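Local coordinates for protein pyruvate kinase 1 (Trypanosoma brucei brucei, PDB 4KCT) that catalyses the transfer of a phosphoryl group from phosphoenolpyruvate to ADP, yielding pyruvate and ATP, and has an intrinsic decarboxylase activity, at residues R23-I28 and C327-G332; M299-T304 and S331-K336; A49-S54 and I79-D84; G258-R263 and P292-T297. All blocks are in the same frame, centred on the assembly; numbering follows the deposited sequence. Where two conformers were deposited one is given.

Interaction 1 (R23-I28 and C327-G332); sequences RIVCTI and CVMLSG
Val25 and Met329 face each other across two parallel strands, their side chains crossing obliquely on the side of the sheet that also carries Arg23 and Cys327. Both start out anti to the backbone N (Val25 CG1 at 177°, Met329 CG at -177°), which brings Val25 CG1 to 3.8 Å from Met329 CG and close to the sulfur as well. The methionine then bends at its last torsion, and its side chain reaches the bound pyruvate. Next to this pair Cys327 SG packs on Arg23 CB at 3.8 Å, while the guanidinium of Arg23 leads away to Arg20 O and Val438 O.

On the reverse face Ile24, Cys26, Val328 and Leu330 touch more loosely; Leu330 CD1 lies 4.2 Å from Ile24 CG2, and helix 340-356 covers Cys26, Val328 and Leu330. Between the faces the strands are joined by backbone hydrogen bonds, of which Val25 N to Val328 O (3.0 Å, 173° at the hydrogen) is the straightest. The pairing joins the first and last strands of the TIM barrel and so closes it.

At the C-terminal end Leu330 O is gripped twice by Thr27. Thr27 N comes from above the carbonyl plane, whereas Thr27 OG1 donates in that plane to a lone pair of Leu330 O at 2.7 Å. With its proton committed there, the hydroxyl can accept from Arg50 NH1, so the barrel seam also helps to orient an arginine beside the pyruvate.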
# COMPACT_ATOMS: atom_id res chain seq x y z
N ARG A 23 -4.15 7.49 29.34
CA ARG A 23 -4.19 8.23 30.60
C ARG A 23 -5.64 8.53 30.98
O ARG A 23 -6.48 8.73 30.11
CB ARG A 23 -3.38 9.54 30.50
CG ARG A 23 -1.88 9.29 30.22
CD ARG A 23 -1.22 8.62 31.42
NE ARG A 23 0.18 8.24 31.13
CZ ARG A 23 0.61 6.98 31.01
NH1 ARG A 23 -0.26 5.96 31.02
NH2 ARG A 23 1.89 6.74 30.77
N ILE A 24 -5.90 8.60 32.29
CA ILE A 24 -7.27 8.72 32.82
C ILE A 24 -7.43 10.04 33.60
O ILE A 24 -6.64 10.35 34.50
CB ILE A 24 -7.62 7.51 33.72
CG1 ILE A 24 -7.54 6.22 32.90
CG2 ILE A 24 -9.00 7.69 34.37
CD1 ILE A 24 -7.57 4.95 33.75
N VAL A 25 -8.41 10.84 33.19
CA VAL A 25 -8.76 12.08 33.85
C VAL A 25 -10.02 11.82 34.70
O VAL A 25 -11.00 11.29 34.20
CB VAL A 25 -9.10 13.15 32.79
CG1 VAL A 25 -9.54 14.45 33.42
CG2 VAL A 25 -7.92 13.38 31.85
N CYS A 26 -9.95 12.10 36.00
CA CYS A 26 -11.09 11.89 36.91
C CYS A 26 -11.57 13.22 37.46
O CYS A 26 -10.77 14.00 37.98
CB CYS A 26 -10.68 11.02 38.10
SG CYS A 26 -10.09 9.39 37.58
N THR A 27 -12.87 13.43 37.39
CA THR A 27 -13.51 14.56 38.05
C THR A 27 -13.68 14.32 39.55
O THR A 27 -14.16 13.26 39.97
CB THR A 27 -14.89 14.85 37.43
OG1 THR A 27 -14.73 14.93 36.02
CG2 THR A 27 -15.45 16.21 37.97
N ILE A 28 -13.29 15.32 40.35
CA ILE A 28 -13.36 15.20 41.79
C ILE A 28 -14.70 15.79 42.30
O ILE A 28 -15.22 16.76 41.74
CB ILE A 28 -12.18 15.91 42.47
CG1 ILE A 28 -10.85 15.42 41.85
CG2 ILE A 28 -12.21 15.68 43.99
CD1 ILE A 28 -10.73 13.90 41.75
N CYS A 327 -6.19 10.29 26.19
CA CYS A 327 -6.85 10.21 27.48
C CYS A 327 -8.30 9.86 27.30
O CYS A 327 -8.96 10.30 26.35
CB CYS A 327 -6.82 11.57 28.21
SG CYS A 327 -5.18 12.22 28.46
N VAL A 328 -8.85 9.25 28.36
CA VAL A 328 -10.26 9.12 28.52
C VAL A 328 -10.64 9.70 29.88
O VAL A 328 -9.81 9.87 30.76
CB VAL A 328 -10.69 7.62 28.45
CG1 VAL A 328 -10.64 7.15 26.99
CG2 VAL A 328 -9.76 6.76 29.28
N MET A 329 -11.89 10.12 30.01
CA MET A 329 -12.25 10.95 31.14
C MET A 329 -13.47 10.39 31.85
O MET A 329 -14.31 9.70 31.23
CB MET A 329 -12.51 12.37 30.69
CG MET A 329 -12.82 13.31 31.85
SD MET A 329 -12.78 15.00 31.27
CE MET A 329 -14.53 15.42 31.40
N LEU A 330 -13.50 10.60 33.16
CA LEU A 330 -14.66 10.26 33.98
C LEU A 330 -15.22 11.53 34.63
O LEU A 330 -14.46 12.44 35.04
CB LEU A 330 -14.24 9.21 35.05
CG LEU A 330 -13.72 7.88 34.47
CD1 LEU A 330 -12.99 7.09 35.56
CD2 LEU A 330 -14.86 7.05 33.88
N SER A 331 -16.54 11.62 34.69
CA SER A 331 -17.20 12.79 35.26
C SER A 331 -17.97 12.41 36.50
O SER A 331 -17.34 12.12 37.55
CB SER A 331 -18.08 13.47 34.21
OG SER A 331 -17.24 13.96 33.17
N GLY A 332 -19.29 12.25 36.38
CA GLY A 332 -20.11 11.85 37.55
C GLY A 332 -19.70 10.48 38.12
O GLY A 332 -19.82 10.24 39.33

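Interaction 2 (M299-T304 and S331-K336); sequences MLESMT and SGETAK
Glu333 is the wedge of this contact. Its CG stands anti to the carbonyl carbon and the chain turns sharply at the next torsion (chi2 100°), which lays the carboxylate against the backbone of Leu300, with Glu333 CG 3.4 Å from Leu300 O. There Glu333 OE2 uses its anti lone pair to accept from Leu300 N at 3.0 Å. The other oxygen, Glu333 OE1, is met by Ser331 N at 2.8 Å from above the carboxylate plane, so the acid spans the two segments and ties the start of its own short helix to the opposite loop. A water extends the grip, accepting from Met299 N and lying 2.7 Å from Glu333 OE2. Thr304 completes the close part: its OG1 donates in plane to a lone pair of Glu301 O, which also receives Thr304 N, and Thr304 OG1 also lies 3.7 Å from Glu333 CA.

The other side is looser and wetter. Glu301 crosses Glu333 at about a right angle, and the two carboxylates, 4.0 Å apart between Glu301 OE2 and Glu333 OE2, are bridged by a second water; such proximity of like charges would tend to raise the proton affinity of one of them. Exposed Lys336 merely brings NZ to 4.2 Å from Thr304 CG2. At the other end of Glu333 a third water donates to Met303 O and Glu333 O.

The contact joins the loop after strand 293-296 to the short helix 332-335 that follows strand 327-330. Leu300 and Met303 lean on helix 340-356, Met299 on helix 311-323, and Thr334 and Ala335 on strand 23-27.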
# COMPACT_ATOMS: atom_id res chain seq x y z
N MET A 299 -18.64 7.79 29.46
CA MET A 299 -17.90 6.63 29.00
C MET A 299 -18.25 5.38 29.78
O MET A 299 -18.34 4.31 29.21
CB MET A 299 -16.39 6.90 29.01
CG MET A 299 -16.03 8.15 28.22
SD MET A 299 -14.37 8.04 27.53
CE MET A 299 -14.59 6.91 26.17
N LEU A 300 -18.40 5.51 31.11
CA LEU A 300 -18.74 4.37 31.96
C LEU A 300 -19.89 4.76 32.89
O LEU A 300 -19.94 4.33 34.05
CB LEU A 300 -17.51 3.93 32.79
CG LEU A 300 -16.37 3.24 31.99
CD1 LEU A 300 -15.15 3.04 32.90
CD2 LEU A 300 -16.84 1.88 31.44
N GLU A 301 -20.87 5.45 32.33
CA GLU A 301 -21.90 6.15 33.09
C GLU A 301 -22.63 5.24 34.10
O GLU A 301 -22.89 5.63 35.23
CB GLU A 301 -22.91 6.77 32.11
CG GLU A 301 -23.95 7.66 32.75
CD GLU A 301 -23.35 8.87 33.43
OE1 GLU A 301 -24.05 9.49 34.26
OE2 GLU A 301 -22.20 9.23 33.11
N SER A 302 -23.02 4.06 33.66
CA SER A 302 -23.86 3.21 34.50
C SER A 302 -23.11 2.80 35.78
O SER A 302 -23.74 2.40 36.77
CB SER A 302 -24.29 1.97 33.74
OG SER A 302 -23.19 1.08 33.57
N MET A 303 -21.78 2.91 35.76
CA MET A 303 -21.00 2.63 36.99
C MET A 303 -21.10 3.74 38.05
O MET A 303 -20.55 3.60 39.14
CB MET A 303 -19.53 2.30 36.69
CG MET A 303 -19.32 0.98 35.97
SD MET A 303 -17.63 0.32 36.11
CE MET A 303 -17.58 -0.14 37.84
N THR A 304 -21.84 4.80 37.74
CA THR A 304 -22.22 5.74 38.77
C THR A 304 -23.00 5.00 39.89
O THR A 304 -22.80 5.27 41.09
CB THR A 304 -23.05 6.91 38.19
OG1 THR A 304 -22.30 7.52 37.12
CG2 THR A 304 -23.31 8.02 39.30
N SER A 331 -16.54 11.62 34.69
CA SER A 331 -17.20 12.79 35.26
C SER A 331 -17.97 12.41 36.50
O SER A 331 -17.34 12.12 37.55
CB SER A 331 -18.08 13.47 34.21
OG SER A 331 -17.24 13.96 33.17
N GLY A 332 -19.29 12.25 36.38
CA GLY A 332 -20.11 11.85 37.55
C GLY A 332 -19.70 10.48 38.12
O GLY A 332 -19.82 10.24 39.33
N GLU A 333 -19.18 9.60 37.26
CA GLU A 333 -18.69 8.27 37.74
C GLU A 333 -17.74 8.39 38.95
O GLU A 333 -17.72 7.50 39.82
CB GLU A 333 -17.98 7.50 36.60
CG GLU A 333 -18.84 7.28 35.34
CD GLU A 333 -18.52 8.28 34.22
OE1 GLU A 333 -18.43 9.50 34.49
OE2 GLU A 333 -18.45 7.87 33.04
N THR A 334 -16.83 9.35 38.90
CA THR A 334 -15.91 9.56 40.05
C THR A 334 -16.33 10.71 40.98
O THR A 334 -15.94 10.72 42.13
CB THR A 334 -14.45 9.77 39.60
OG1 THR A 334 -14.39 10.85 38.65
CG2 THR A 334 -13.89 8.48 38.94
N ALA A 335 -16.99 11.72 40.43
CA ALA A 335 -17.35 12.88 41.23
C ALA A 335 -18.42 12.48 42.26
O ALA A 335 -18.34 12.84 43.42
CB ALA A 335 -17.86 14.02 40.35
N LYS A 336 -19.44 11.76 41.81
CA LYS A 336 -20.57 11.46 42.70
C LYS A 336 -21.03 10.01 42.72
O LYS A 336 -21.95 9.68 43.41
CB LYS A 336 -21.73 12.39 42.45
CG LYS A 336 -22.33 12.28 41.07
CD LYS A 336 -23.25 13.47 40.80
CE LYS A 336 -24.36 13.10 39.81
NZ LYS A 336 -23.90 12.12 38.77
O HOH W 1 -17.09 9.41 31.32
O HOH W 2 -19.86 10.89 32.53
O HOH W 3 -18.97 5.18 40.67

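Interaction 3 (A49-S54 and I79-D84); sequences ARMNFS and IGIALD. With K (potassium ion), chain D.
The ring of Phe53 lies beneath the branch point of Leu83, whose CG sits 3.8 Å from the ring centroid and 18° off its normal, a CH-pi contact over one face. Leu83 CD1 reaches toward Phe53 CZ at 3.7 Å, and the two side chains cross at about a right angle. On the same side of the sheet Met51 bends at its last torsion to put CE against Ile81 CG2.

The opposite face carries the polar side chains Arg50, Asn52 and Asp84 beside Ala82. Arg50, extended from CG to NE, brings its guanidinium edge to Asp84. Arg50 NE donates to Asp84 OD2 at 2.8 Å with the oxygen in the guanidinium plane, and NH2 adds a weak bond to the same atom. The two flat groups stand 85° apart, and OD2 is approached from above the carboxylate plane. This oxygen also forms a salt bridge with Lys239. Asp84 OD1 binds potassium at 2.7 Å. Asn52 OD1 holds the ion at 2.7 Å and accepts from Ser54 N in an Asx turn, which helps place Ser54 OG as another ligand; Thr85 O and two waters complete the set. Asp84 is therefore shared between cation and basic side chains, which would favour its ionised form.

The two parallel strands belong to the beta-alpha-beta unit of strand 46-52, helix 58-75 and strand 80-84. That helix covers Met51 and Ile81, while the barrel continues to strand 23-27 and strand 208-211.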
# COMPACT_ATOMS: atom_id res chain seq x y z
N ALA A 49 -6.54 15.21 37.89
CA ALA A 49 -7.75 15.51 38.64
C ALA A 49 -8.46 16.72 38.03
O ALA A 49 -7.87 17.79 37.85
CB ALA A 49 -7.40 15.77 40.11
N ARG A 50 -9.70 16.51 37.61
CA ARG A 50 -10.49 17.57 36.99
C ARG A 50 -11.41 18.22 38.04
O ARG A 50 -12.09 17.53 38.81
CB ARG A 50 -11.32 17.01 35.86
CG ARG A 50 -12.30 18.01 35.22
CD ARG A 50 -13.18 17.29 34.19
NE ARG A 50 -14.20 18.15 33.57
CZ ARG A 50 -15.50 18.03 33.81
NH1 ARG A 50 -15.95 17.10 34.67
NH2 ARG A 50 -16.35 18.85 33.21
N MET A 51 -11.30 19.54 38.16
CA MET A 51 -12.23 20.33 38.95
C MET A 51 -13.24 20.97 38.00
O MET A 51 -12.87 21.75 37.11
CB MET A 51 -11.49 21.43 39.71
CG MET A 51 -10.30 20.93 40.55
SD MET A 51 -9.45 22.28 41.36
CE MET A 51 -8.77 23.20 39.97
N ASN A 52 -14.52 20.65 38.20
CA ASN A 52 -15.57 21.19 37.38
C ASN A 52 -16.10 22.46 38.00
O ASN A 52 -16.88 22.41 38.96
CB ASN A 52 -16.71 20.18 37.25
CG ASN A 52 -17.79 20.66 36.29
OD1 ASN A 52 -17.69 21.75 35.69
ND2 ASN A 52 -18.83 19.87 36.14
N PHE A 53 -15.65 23.60 37.49
CA PHE A 53 -16.03 24.89 38.06
C PHE A 53 -17.41 25.33 37.61
O PHE A 53 -17.85 26.42 37.97
CB PHE A 53 -15.00 25.99 37.71
CG PHE A 53 -13.87 26.08 38.68
CD1 PHE A 53 -13.09 24.96 38.98
CD2 PHE A 53 -13.57 27.29 39.31
CE1 PHE A 53 -12.03 25.06 39.86
CE2 PHE A 53 -12.52 27.39 40.19
CZ PHE A 53 -11.77 26.26 40.50
N SER A 54 -18.13 24.48 36.89
CA SER A 54 -19.57 24.70 36.75
C SER A 54 -20.29 24.66 38.10
O SER A 54 -21.32 25.30 38.26
CB SER A 54 -20.20 23.69 35.80
OG SER A 54 -19.81 23.94 34.47
N ILE A 79 0.72 14.47 39.84
CA ILE A 79 -0.66 14.41 39.33
C ILE A 79 -1.07 15.78 38.77
O ILE A 79 -0.89 16.79 39.44
CB ILE A 79 -1.63 13.98 40.45
CG1 ILE A 79 -1.24 12.59 40.99
CG2 ILE A 79 -3.10 14.09 40.00
CD1 ILE A 79 -1.35 11.47 39.98
N GLY A 80 -1.56 15.80 37.53
CA GLY A 80 -2.01 17.04 36.91
C GLY A 80 -3.27 17.54 37.59
O GLY A 80 -4.13 16.74 37.99
N ILE A 81 -3.43 18.85 37.66
CA ILE A 81 -4.67 19.44 38.14
C ILE A 81 -5.28 20.34 37.04
O ILE A 81 -4.60 21.22 36.49
CB ILE A 81 -4.46 20.26 39.44
CG1 ILE A 81 -4.06 19.34 40.60
CG2 ILE A 81 -5.74 21.03 39.81
CD1 ILE A 81 -3.61 20.09 41.87
N ALA A 82 -6.51 20.01 36.63
CA ALA A 82 -7.18 20.72 35.55
C ALA A 82 -8.34 21.53 36.07
O ALA A 82 -9.15 21.02 36.85
CB ALA A 82 -7.67 19.73 34.46
N LEU A 83 -8.50 22.73 35.54
CA LEU A 83 -9.63 23.59 35.90
C LEU A 83 -10.57 23.66 34.69
O LEU A 83 -10.18 24.13 33.62
CB LEU A 83 -9.13 24.99 36.29
CG LEU A 83 -10.18 25.95 36.89
CD1 LEU A 83 -9.50 27.09 37.65
CD2 LEU A 83 -11.12 26.49 35.81
N ASP A 84 -11.77 23.08 34.83
CA ASP A 84 -12.73 23.02 33.71
C ASP A 84 -13.75 24.15 33.87
O ASP A 84 -14.50 24.17 34.83
CB ASP A 84 -13.42 21.63 33.69
CG ASP A 84 -14.30 21.41 32.45
OD1 ASP A 84 -15.14 22.28 32.16
OD2 ASP A 84 -14.19 20.33 31.80
K K D . -17.52 22.88 33.21
O HOH W 4 -19.17 23.81 31.40
O HOH W 5 -18.70 20.51 32.03

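Interaction 4 (G258-R263 and P292-T297); sequences GIMVAR and PVICAT. With PYR (pyruvic acid), chain E.
Pyruvate is held at the C-terminal ends of these strands, where Thr297 OG1 donates to a carboxylate oxygen, PYR O, at 2.4 Å, a very short bond. With OG1 anti to its carbonyl carbon (chi1 -62°), the hydroxyl points at the ligand. Met260 SD comes within 3.8 Å of the pyruvate methyl carbon, PYR CB, and Ala262 CB packs beside the carboxylate. Gly264 N, Asp265 N and Lys239 NZ add further hydrogen bonds to the ligand.

Behind this shell Met260 SD leans on Ala296 CB at 3.7 Å, across the sixth and seventh strands of the parallel TIM barrel. Their backbones run in register; Val261 N meets Ile294 O at 2.9 Å almost exactly along the C=O axis, whereas the last bond, Ala296 N to Val261 O, is longer at 3.2 Å and more bent. On the reverse face Val261 and Val293 lie side by side under helix 275-289.

Arg263 fixes the end that carries Thr297. Its chain bends at chi3 (-50°), so Arg263 NH2 donates straight to Thr297 O at 2.9 Å in the guanidinium plane, while NE reaches Ala296 O from above that carbonyl plane. Cys295 SG sits over one face of the guanidinium, 3.8 Å from Arg263 CZ. NH2 also forms a salt bridge with Asp316, NH1 donates to Gln279 OE1, and Arg263 O accepts from Arg311 of a second subunit.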
# COMPACT_ATOMS: atom_id res chain seq x y z
N GLY A 258 -4.10 21.41 23.32
CA GLY A 258 -4.77 20.09 23.28
C GLY A 258 -6.26 20.28 23.14
O GLY A 258 -6.75 21.42 23.09
N ILE A 259 -6.99 19.17 22.97
CA ILE A 259 -8.42 19.24 22.64
C ILE A 259 -9.17 18.26 23.55
O ILE A 259 -8.67 17.20 23.85
CB ILE A 259 -8.66 18.83 21.18
CG1 ILE A 259 -7.96 19.82 20.23
CG2 ILE A 259 -10.16 18.70 20.89
CD1 ILE A 259 -8.58 21.23 20.28
N MET A 260 -10.37 18.63 23.99
CA MET A 260 -11.28 17.64 24.54
C MET A 260 -12.49 17.49 23.66
O MET A 260 -13.10 18.46 23.26
CB MET A 260 -11.73 18.02 25.97
CG MET A 260 -12.76 17.05 26.51
SD MET A 260 -13.66 17.67 27.95
CE MET A 260 -12.30 17.98 29.08
N VAL A 261 -12.84 16.25 23.33
CA VAL A 261 -14.08 15.99 22.65
C VAL A 261 -15.19 15.91 23.69
O VAL A 261 -15.28 14.93 24.43
CB VAL A 261 -14.01 14.65 21.84
CG1 VAL A 261 -15.32 14.39 21.10
CG2 VAL A 261 -12.83 14.70 20.86
N ALA A 262 -15.91 17.02 23.87
CA ALA A 262 -16.79 17.17 25.02
C ALA A 262 -18.19 16.67 24.63
O ALA A 262 -19.02 17.43 24.15
CB ALA A 262 -16.84 18.63 25.46
N ARG A 263 -18.36 15.35 24.66
CA ARG A 263 -19.46 14.70 23.96
C ARG A 263 -20.84 15.01 24.52
O ARG A 263 -21.83 14.82 23.83
CB ARG A 263 -19.24 13.19 23.91
CG ARG A 263 -18.02 12.83 23.07
CD ARG A 263 -17.93 11.33 22.91
NE ARG A 263 -18.04 10.62 24.20
CZ ARG A 263 -17.98 9.30 24.30
NH1 ARG A 263 -17.80 8.57 23.22
NH2 ARG A 263 -18.26 8.71 25.46
N PRO A 292 -2.28 16.59 22.49
CA PRO A 292 -3.04 15.60 23.26
C PRO A 292 -4.56 15.79 23.10
O PRO A 292 -5.04 16.91 22.90
CB PRO A 292 -2.62 15.89 24.72
CG PRO A 292 -1.90 17.21 24.69
CD PRO A 292 -1.28 17.29 23.31
N VAL A 293 -5.28 14.70 23.10
CA VAL A 293 -6.73 14.75 22.93
C VAL A 293 -7.41 13.80 23.92
O VAL A 293 -6.88 12.73 24.22
CB VAL A 293 -7.18 14.48 21.45
CG1 VAL A 293 -6.78 13.06 20.98
CG2 VAL A 293 -8.70 14.70 21.28
N ILE A 294 -8.45 14.32 24.58
CA ILE A 294 -9.16 13.64 25.63
C ILE A 294 -10.57 13.33 25.11
O ILE A 294 -11.25 14.23 24.57
CB ILE A 294 -9.32 14.60 26.84
CG1 ILE A 294 -7.95 15.12 27.32
CG2 ILE A 294 -10.15 13.97 27.94
CD1 ILE A 294 -8.05 16.22 28.37
N CYS A 295 -11.01 12.09 25.24
CA CYS A 295 -12.42 11.74 24.99
C CYS A 295 -13.21 11.77 26.32
O CYS A 295 -12.76 11.22 27.31
CB CYS A 295 -12.52 10.35 24.35
SG CYS A 295 -14.22 9.91 23.83
N ALA A 296 -14.34 12.50 26.34
CA ALA A 296 -15.08 12.77 27.57
C ALA A 296 -16.57 12.35 27.50
O ALA A 296 -17.22 12.48 26.44
CB ALA A 296 -14.98 14.25 27.95
N THR A 297 -17.12 12.02 28.67
CA THR A 297 -18.55 12.13 28.97
C THR A 297 -19.33 10.84 28.71
O THR A 297 -19.32 10.29 27.60
CB THR A 297 -19.22 13.33 28.27
OG1 THR A 297 -18.61 14.54 28.75
CG2 THR A 297 -20.74 13.35 28.61
C PYR E . -19.34 17.86 28.02
O PYR E . -19.26 16.65 27.69
OXT PYR E . -20.20 18.61 27.47
CA PYR E . -18.34 18.45 28.96
O3 PYR E . -18.44 19.64 29.32
CB PYR E . -17.15 17.64 29.39

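Interactions 1, 3 and 4 are strand pairs of one barrel, with the pair of interaction 1 between the other two, and interaction 2 lies beyond its C-terminal ends. Cys26 O accepts from Arg50 N at 2.8 Å, coupling interactions 1 and 3, while Cys327 O and Cys295 N, 2.9 Å apart, couple interactions 1 and 4. The pyruvate site lies where the three converge: Met329 CE stands 3.5 Å from Arg50 NE and 3.7 Å from Ala296 CB, and the side chains of Met329 and Arg50 each come within about 4 Å of the pyruvate. Interaction 2 shares Ser331 and Gly332 with interaction 1; its Thr334 OG1 bonds Thr27 O at 2.8 Å, and its Met299 CG packs 3.6 Å from Arg263 NH2.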